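Local coordinates for protein carbohydrate deacetylase Agd3 (Neosartorya fumigata, PDB 6NWZ) that probably removes N-acetyl groups from the exopolysaccharide galactosaminogalactan and is required for biofilm formation by this fungus, at residues N309-C323 and Y358-L371. Numbering follows the deposited sequence.
Sequences NIEQSSSTDAGAAAC and YDWTVACTQLDDLL
C323 and C364 form the covalent link, a disulfide with SG to SG at 2.0 Å. It ties C323, in the loop, to helix 362-366.

Apolar packing gathers beside it. I310 lays CG2 over one face of the W360 indole, 3.6 Å from the centroid of the five-membered ring, in a CH-pi contact offset toward the rim. With CG1 anti to the carbonyl carbon (chi1 -52°), the other branch of I310 carries CD1 to the C364 sulfur. Farther along, L367 CD1 rests on G319 CA at 3.7 Å and reaches the methyl of A322.

Among the polar contacts, S313 OG donates to C364 O at 2.8 Å; L367 N reaches that same oxygen from the opposite face of its carbonyl plane. N309 ND2 makes two weak bonds, to T365 O and D368 OD2, each 3.4 Å long, its amide only 19° from the D368 carboxylate plane. Stronger partners lie outside: W413 for N309 OD1, and R272 in a salt bridge with D368 OD2. The other carboxylate oxygen, OD1, accepts from L370 N, with D368 at the N-cap position of helix 369-375. W360 NE1 bonds weakly to C323 O at its ring edge and more strongly to G326 O. One water bridges A322 O and T361 OG1.

The helical segments 309-313 and 362-366 cross at 76°, in a disulfide-crosslinked helix-helix contact within the deacetylase domain. It borders helix 400-417, with the N309 side chain about 12 Å from that of the zinc ligand H388.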
loop_
_atom_site.group_PDB
_atom_site.type_symbol
_atom_site.label_atom_id
_atom_site.label_comp_id
_atom_site.label_asym_id
_atom_site.label_seq_id
_atom_site.Cartn_x
_atom_site.Cartn_y
_atom_site.Cartn_z
ATOM N N ASN A 309 -9.701 -0.109 -30.802
ATOM C CA ASN A 309 -9.179 0.817 -31.800
ATOM C C ASN A 309 -9.627 0.423 -33.202
ATOM O O ASN A 309 -10.009 1.284 -34.003
ATOM C CB ASN A 309 -7.654 0.872 -31.708
ATOM C CG ASN A 309 -7.024 1.628 -32.857
ATOM O OD1 ASN A 309 -6.212 1.083 -33.602
ATOM N ND2 ASN A 309 -7.400 2.891 -33.011
ATOM N N ILE A 310 -9.602 -0.873 -33.514
ATOM C CA ILE A 310 -10.013 -1.314 -34.843
ATOM C C ILE A 310 -11.512 -1.117 -35.033
ATOM O O ILE A 310 -11.965 -0.721 -36.113
ATOM C CB ILE A 310 -9.601 -2.780 -35.073
ATOM C CG1 ILE A 310 -8.113 -2.979 -34.766
ATOM C CG2 ILE A 310 -9.918 -3.203 -36.502
ATOM C CD1 ILE A 310 -7.185 -2.198 -35.671
ATOM N N GLU A 311 -12.305 -1.385 -33.991
ATOM C CA GLU A 311 -13.755 -1.264 -34.127
ATOM C C GLU A 311 -14.172 0.188 -34.323
ATOM O O GLU A 311 -15.093 0.475 -35.098
ATOM C CB GLU A 311 -14.454 -1.868 -32.909
ATOM C CG GLU A 311 -14.297 -3.375 -32.795
ATOM C CD GLU A 311 -15.334 -4.007 -31.883
ATOM O OE1 GLU A 311 -15.986 -4.986 -32.310
ATOM O OE2 GLU A 311 -15.497 -3.521 -30.745
ATOM N N GLN A 312 -13.503 1.117 -33.639
ATOM C CA GLN A 312 -13.809 2.530 -33.832
ATOM C C GLN A 312 -13.471 2.980 -35.249
ATOM O O GLN A 312 -14.271 3.668 -35.892
ATOM C CB GLN A 312 -13.061 3.372 -32.798
ATOM C CG GLN A 312 -13.188 4.869 -33.013
ATOM C CD GLN A 312 -14.626 5.357 -32.949
ATOM O OE1 GLN A 312 -15.270 5.292 -31.902
ATOM N NE2 GLN A 312 -15.137 5.850 -34.076
ATOM N N SER A 313 -12.296 2.596 -35.755
ATOM C CA SER A 313 -11.948 2.933 -37.132
ATOM C C SER A 313 -12.929 2.321 -38.119
ATOM O O SER A 313 -13.221 2.924 -39.160
ATOM C CB SER A 313 -10.529 2.467 -37.449
ATOM O OG SER A 313 -9.577 3.180 -36.683
ATOM N N SER A 314 -13.447 1.135 -37.814
ATOM C CA SER A 314 -14.407 0.458 -38.673
ATOM C C SER A 314 -15.836 0.906 -38.429
ATOM O O SER A 314 -16.758 0.274 -38.952
ATOM C CB SER A 314 -14.317 -1.054 -38.479
ATOM O OG SER A 314 -12.978 -1.497 -38.565
ATOM N N SER A 315 -16.040 1.968 -37.647
ATOM C CA SER A 315 -17.391 2.420 -37.330
ATOM C C SER A 315 -18.132 2.960 -38.547
ATOM O O SER A 315 -19.367 2.977 -38.539
ATOM C CB SER A 315 -17.345 3.485 -36.238
ATOM O OG SER A 315 -16.542 4.583 -36.638
ATOM N N THR A 316 -17.423 3.407 -39.579
ATOM C CA THR A 316 -18.037 3.872 -40.816
ATOM C C THR A 316 -17.810 2.849 -41.922
ATOM O O THR A 316 -17.012 1.917 -41.791
ATOM C CB THR A 316 -17.483 5.245 -41.228
ATOM O OG1 THR A 316 -16.317 5.081 -42.046
ATOM C CG2 THR A 316 -17.109 6.048 -39.998
ATOM N N ASP A 317 -18.532 3.032 -43.030
ATOM C CA ASP A 317 -18.440 2.082 -44.135
ATOM C C ASP A 317 -17.060 2.115 -44.782
ATOM O O ASP A 317 -16.438 1.066 -44.991
ATOM C CB ASP A 317 -19.531 2.376 -45.162
ATOM C CG ASP A 317 -20.919 2.198 -44.592
ATOM O OD1 ASP A 317 -21.440 1.064 -44.643
ATOM O OD2 ASP A 317 -21.472 3.188 -44.066
ATOM N N ALA A 318 -16.563 3.311 -45.109
ATOM C CA ALA A 318 -15.228 3.413 -45.690
ATOM C C ALA A 318 -14.145 3.015 -44.695
ATOM O O ALA A 318 -13.111 2.467 -45.094
ATOM C CB ALA A 318 -14.981 4.831 -46.201
ATOM N N GLY A 319 -14.357 3.280 -43.404
ATOM C CA GLY A 319 -13.381 2.865 -42.411
ATOM C C GLY A 319 -13.306 1.356 -42.269
ATOM O O GLY A 319 -12.225 0.794 -42.074
ATOM N N ALA A 320 -14.453 0.680 -42.366
ATOM C CA ALA A 320 -14.455 -0.776 -42.297
ATOM C C ALA A 320 -13.696 -1.381 -43.469
ATOM O O ALA A 320 -12.965 -2.364 -43.304
ATOM C CB ALA A 320 -15.892 -1.295 -42.258
ATOM N N ALA A 321 -13.853 -0.802 -44.664
ATOM C CA ALA A 321 -13.096 -1.267 -45.822
ATOM C C ALA A 321 -11.599 -1.090 -45.614
ATOM O O ALA A 321 -10.800 -1.863 -46.154
ATOM C CB ALA A 321 -13.550 -0.525 -47.079
ATOM N N ALA A 322 -11.203 -0.085 -44.836
ATOM C CA ALA A 322 -9.800 0.145 -44.528
ATOM C C ALA A 322 -9.283 -0.741 -43.405
ATOM O O ALA A 322 -8.078 -0.719 -43.132
ATOM C CB ALA A 322 -9.580 1.613 -44.158
ATOM N N CYS A 323 -10.150 -1.513 -42.751
ATOM C CA CYS A 323 -9.766 -2.335 -41.608
ATOM C C CYS A 323 -10.196 -3.782 -41.808
ATOM O O CYS A 323 -10.604 -4.462 -40.861
ATOM C CB CYS A 323 -10.352 -1.781 -40.313
ATOM S SG CYS A 323 -9.788 -0.124 -39.851
ATOM N N TYR A 358 -2.666 -10.832 -36.415
ATOM C CA TYR A 358 -2.911 -9.400 -36.534
ATOM C C TYR A 358 -2.470 -8.907 -37.903
ATOM O O TYR A 358 -1.291 -9.002 -38.256
ATOM C CB TYR A 358 -2.174 -8.638 -35.432
ATOM C CG TYR A 358 -2.493 -7.159 -35.422
ATOM C CD1 TYR A 358 -1.787 -6.270 -36.220
ATOM C CD2 TYR A 358 -3.512 -6.652 -34.622
ATOM C CE1 TYR A 358 -2.081 -4.922 -36.223
ATOM C CE2 TYR A 358 -3.813 -5.302 -34.617
ATOM C CZ TYR A 358 -3.093 -4.441 -35.422
ATOM O OH TYR A 358 -3.381 -3.094 -35.428
ATOM N N ASP A 359 -3.425 -8.378 -38.679
ATOM C CA ASP A 359 -3.164 -8.025 -40.071
ATOM C C ASP A 359 -3.820 -6.708 -40.462
ATOM O O ASP A 359 -4.204 -6.528 -41.622
ATOM C CB ASP A 359 -3.639 -9.133 -41.015
ATOM C CG ASP A 359 -5.087 -9.543 -40.768
ATOM O OD1 ASP A 359 -5.849 -8.767 -40.147
ATOM O OD2 ASP A 359 -5.462 -10.657 -41.192
ATOM N N TRP A 360 -3.962 -5.782 -39.523
ATOM C CA TRP A 360 -4.605 -4.512 -39.822
ATOM C C TRP A 360 -3.568 -3.458 -40.190
ATOM O O TRP A 360 -2.426 -3.487 -39.721
ATOM C CB TRP A 360 -5.452 -4.039 -38.638
ATOM C CG TRP A 360 -6.747 -4.787 -38.508
ATOM C CD1 TRP A 360 -7.907 -4.542 -39.189
ATOM C CD2 TRP A 360 -7.015 -5.906 -37.652
ATOM N NE1 TRP A 360 -8.878 -5.437 -38.808
ATOM C CE2 TRP A 360 -8.356 -6.284 -37.865
ATOM C CE3 TRP A 360 -6.251 -6.625 -36.726
ATOM C CZ2 TRP A 360 -8.950 -7.348 -37.186
ATOM C CZ3 TRP A 360 -6.844 -7.681 -36.051
ATOM C CH2 TRP A 360 -8.179 -8.032 -36.286
ATOM N N THR A 361 -3.981 -2.528 -41.044
ATOM C CA THR A 361 -3.097 -1.496 -41.560
ATOM C C THR A 361 -2.838 -0.419 -40.515
ATOM O O THR A 361 -3.672 -0.152 -39.645
ATOM C CB THR A 361 -3.709 -0.855 -42.805
ATOM O OG1 THR A 361 -4.175 -1.886 -43.681
ATOM C CG2 THR A 361 -2.683 -0.000 -43.539
ATOM N N VAL A 362 -1.658 0.199 -40.606
ATOM C CA VAL A 362 -1.398 1.411 -39.835
ATOM C C VAL A 362 -2.425 2.480 -40.177
ATOM O O VAL A 362 -2.967 3.147 -39.287
ATOM C CB VAL A 362 0.039 1.905 -40.077
ATOM C CG1 VAL A 362 0.209 3.316 -39.546
ATOM C CG2 VAL A 362 1.036 0.974 -39.414
ATOM N N ALA A 363 -2.721 2.650 -41.470
ATOM C CA ALA A 363 -3.728 3.622 -41.887
ATOM C C ALA A 363 -5.094 3.309 -41.290
ATOM O O ALA A 363 -5.861 4.228 -40.984
ATOM C CB ALA A 363 -3.818 3.669 -43.411
ATOM N N CYS A 364 -5.416 2.024 -41.122
ATOM C CA CYS A 364 -6.644 1.652 -40.426
ATOM C C CYS A 364 -6.663 2.213 -39.010
ATOM O O CYS A 364 -7.624 2.882 -38.608
ATOM C CB CYS A 364 -6.793 0.132 -40.387
ATOM S SG CYS A 364 -7.923 -0.433 -39.090
ATOM N N THR A 365 -5.609 1.946 -38.234
ATOM C CA THR A 365 -5.579 2.384 -36.842
ATOM C C THR A 365 -5.622 3.903 -36.727
ATOM O O THR A 365 -6.196 4.434 -35.770
ATOM C CB THR A 365 -4.332 1.837 -36.139
ATOM O OG1 THR A 365 -3.158 2.428 -36.708
ATOM C CG2 THR A 365 -4.255 0.323 -36.284
ATOM N N GLN A 366 -5.037 4.617 -37.693
ATOM C CA GLN A 366 -4.984 6.073 -37.646
ATOM C C GLN A 366 -6.349 6.737 -37.817
ATOM O O GLN A 366 -6.471 7.929 -37.517
ATOM C CB GLN A 366 -4.022 6.596 -38.716
ATOM C CG GLN A 366 -2.579 6.155 -38.538
ATOM C CD GLN A 366 -1.906 6.805 -37.347
ATOM O OE1 GLN A 366 -2.338 7.854 -36.871
ATOM N NE2 GLN A 366 -0.838 6.184 -36.859
ATOM N N LEU A 367 -7.371 6.012 -38.288
ATOM C CA LEU A 367 -8.699 6.604 -38.430
ATOM C C LEU A 367 -9.363 6.911 -37.091
ATOM O O LEU A 367 -10.401 7.582 -37.077
ATOM C CB LEU A 367 -9.608 5.686 -39.250
ATOM C CG LEU A 367 -9.190 5.430 -40.697
ATOM C CD1 LEU A 367 -10.231 4.588 -41.419
ATOM C CD2 LEU A 367 -8.961 6.745 -41.419
ATOM N N ASP A 368 -8.799 6.438 -35.981
ATOM C CA ASP A 368 -9.317 6.699 -34.641
ATOM C C ASP A 368 -8.629 7.940 -34.078
ATOM O O ASP A 368 -7.409 7.939 -33.874
ATOM C CB ASP A 368 -9.070 5.487 -33.742
ATOM C CG ASP A 368 -9.844 5.535 -32.431
ATOM O OD1 ASP A 368 -10.140 6.639 -31.922
ATOM O OD2 ASP A 368 -10.161 4.446 -31.907
ATOM N N ASP A 369 -9.411 8.995 -33.819
ATOM C CA ASP A 369 -8.846 10.218 -33.251
ATOM C C ASP A 369 -8.170 9.946 -31.913
ATOM O O ASP A 369 -7.149 10.564 -31.584
ATOM C CB ASP A 369 -9.937 11.279 -33.086
ATOM C CG ASP A 369 -10.529 11.724 -34.411
ATOM O OD1 ASP A 369 -10.344 11.017 -35.424
ATOM O OD2 ASP A 369 -11.179 12.792 -34.441
ATOM N N LEU A 370 -8.727 9.024 -31.127
ATOM C CA LEU A 370 -8.132 8.692 -29.840
ATOM C C LEU A 370 -6.787 7.996 -30.010
ATOM O O LEU A 370 -5.885 8.188 -29.186
ATOM C CB LEU A 370 -9.098 7.821 -29.037
ATOM C CG LEU A 370 -8.642 7.385 -27.648
ATOM C CD1 LEU A 370 -8.298 8.604 -26.810
ATOM C CD2 LEU A 370 -9.716 6.543 -26.978
ATOM N N LEU A 371 -6.628 7.200 -31.069
ATOM C CA LEU A 371 -5.349 6.536 -31.297
ATOM C C LEU A 371 -4.273 7.534 -31.701
ATOM O O LEU A 371 -3.161 7.513 -31.160
ATOM C CB LEU A 371 -5.477 5.459 -32.368
ATOM C CG LEU A 371 -4.125 4.747 -32.462
ATOM C CD1 LEU A 371 -4.177 3.410 -31.744
ATOM C CD2 LEU A 371 -3.658 4.600 -33.893
HETATM O O HOH W 1 -6.211 0.033 -44.859
#